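Local coordinates for protein hyaluronidase-phage associated (Streptococcus pyogenes, PDB 2WB3) that probably cleaves hyaluronan by elimination, as a phage tail-fibre hyaluronate lyase built around a triple-stranded beta-helix, at residues H48-P51 against E56-E59. Residues are numbered along the deposited sequence; the frame is centred on the assembly and turned at random.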
loop_
_atom_site.group_PDB
_atom_site.type_symbol
_atom_site.label_atom_id
_atom_site.label_comp_id
_atom_site.label_asym_id
_atom_site.label_seq_id
_atom_site.Cartn_x
_atom_site.Cartn_y
_atom_site.Cartn_z
ATOM N N HIS A 48 14.662 12.496 -10.171
ATOM C CA HIS A 48 15.034 13.404 -9.091
ATOM C C HIS A 48 14.886 14.814 -9.662
ATOM O O HIS A 48 15.445 15.083 -10.698
ATOM C CB HIS A 48 16.479 13.205 -8.695
ATOM C CG HIS A 48 16.931 14.225 -7.698
ATOM N ND1 HIS A 48 17.405 15.450 -8.086
ATOM C CD2 HIS A 48 16.847 14.267 -6.344
ATOM C CE1 HIS A 48 17.638 16.202 -7.020
ATOM N NE2 HIS A 48 17.310 15.510 -5.950
ATOM N N GLU A 49 14.215 15.693 -8.929
ATOM C CA GLU A 49 14.058 17.105 -9.281
ATOM C C GLU A 49 14.756 17.981 -8.219
ATOM O O GLU A 49 14.578 17.784 -7.033
ATOM C CB GLU A 49 12.565 17.434 -9.306
ATOM C CG GLU A 49 12.238 18.785 -9.942
ATOM C CD GLU A 49 10.795 19.171 -9.766
ATOM O OE1 GLU A 49 9.924 18.272 -9.769
ATOM O OE2 GLU A 49 10.536 20.389 -9.626
ATOM N N ASN A 50 15.612 18.895 -8.643
ATOM C CA ASN A 50 16.197 19.874 -7.721
ATOM C C ASN A 50 15.060 20.534 -6.925
ATOM O O ASN A 50 14.079 21.024 -7.507
ATOM C CB ASN A 50 17.016 20.887 -8.529
ATOM C CG ASN A 50 17.949 21.741 -7.649
ATOM O OD1 ASN A 50 17.784 21.813 -6.419
ATOM N ND2 ASN A 50 18.983 22.294 -8.268
ATOM N N PRO A 51 15.113 20.455 -5.573
ATOM C CA PRO A 51 14.083 21.151 -4.807
ATOM C C PRO A 51 14.256 22.694 -4.885
ATOM O O PRO A 51 13.380 23.414 -4.442
ATOM C CB PRO A 51 14.380 20.754 -3.360
ATOM C CG PRO A 51 15.818 20.380 -3.332
ATOM C CD PRO A 51 16.071 19.730 -4.710
ATOM N N GLU A 56 23.327 24.355 -7.874
ATOM C CA GLU A 56 24.317 23.598 -7.141
ATOM C C GLU A 56 23.778 23.088 -5.829
ATOM O O GLU A 56 24.480 22.376 -5.101
ATOM C CB GLU A 56 25.533 24.448 -6.827
ATOM C CG GLU A 56 26.126 25.154 -7.995
ATOM C CD GLU A 56 27.473 25.712 -7.612
ATOM O OE1 GLU A 56 28.469 25.141 -8.107
ATOM O OE2 GLU A 56 27.538 26.644 -6.768
ATOM N N TYR A 57 22.537 23.432 -5.535
ATOM C CA TYR A 57 21.912 23.106 -4.282
ATOM C C TYR A 57 21.871 21.591 -3.973
ATOM O O TYR A 57 22.025 21.180 -2.796
ATOM C CB TYR A 57 20.493 23.575 -4.325
ATOM C CG TYR A 57 19.778 23.503 -3.005
ATOM C CD1 TYR A 57 19.994 24.482 -2.038
ATOM C CD2 TYR A 57 18.860 22.486 -2.725
ATOM C CE1 TYR A 57 19.346 24.450 -0.856
ATOM C CE2 TYR A 57 18.182 22.464 -1.533
ATOM C CZ TYR A 57 18.436 23.444 -0.598
ATOM O OH TYR A 57 17.774 23.462 0.609
ATOM N N ASP A 58 21.636 20.781 -5.015
ATOM C CA ASP A 58 21.429 19.302 -4.874
ATOM C C ASP A 58 22.669 18.508 -5.286
ATOM O O ASP A 58 22.569 17.346 -5.739
ATOM C CB ASP A 58 20.205 18.885 -5.720
ATOM C CG ASP A 58 20.345 19.250 -7.202
ATOM O OD1 ASP A 58 21.379 19.833 -7.649
ATOM O OD2 ASP A 58 19.447 18.864 -7.963
ATOM N N GLU A 59 23.864 19.119 -5.166
ATOM C CA GLU A 59 25.064 18.449 -5.601
ATOM C C GLU A 59 25.388 17.098 -4.893
ATOM O O GLU A 59 26.114 16.265 -5.473
ATOM C CB GLU A 59 26.264 19.367 -5.496
ATOM C CG GLU A 59 26.583 19.805 -4.086
ATOM C CD GLU A 59 27.868 20.637 -4.062
ATOM O OE1 GLU A 59 28.188 21.243 -5.111
ATOM O OE2 GLU A 59 28.567 20.654 -3.024
#
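Asp58 OD2 touches both His48 and Asn50 and is gripped from a second subunit, where the Thr78 hydroxyl bonds OD2 and the Ala79 amide bonds OD1. The contact folds the loop after strand 45-49 back against the end of that strand, part of the intertwined triple-stranded beta-helix, in which His48 pairs in parallel with strands of the other two subunits. A type I turn, Glu56 to Glu59, brings Asp58 back over the strand end. With CG lodged between its own backbone N and carbonyl carbon (chi1 58°), the carboxylate is set against the Asn50 amide, the two planes stacked and 19° apart. Asn50 ND2 is 3.5 Å from both Asp58 OD1 and Asp58 OD2, but this stacked arrangement gives a poor angle for a hydrogen bond. Asp58 OD2 also packs on Asn50 CB at 3.2 Å. From the strand side, the imidazole of His48 turns an edge to the same oxygen, CE1 lying 3.4 Å from Asp58 OD2 near the ring plane. The polar ends are held elsewhere: Asn50 OD1 by the Ser52 amide and ND2 by the carbonyl oxygens of Asp54 and of Gly77 in the second subunit, which fixes the amide's rotation, His48 NE2 by the Glu38 carbonyl of the third subunit, and Tyr57 OH by Glu27 of the second. Farther along, Pro51 CG meets the edge of the Tyr57 ring, 3.6 Å from Tyr57 CE2.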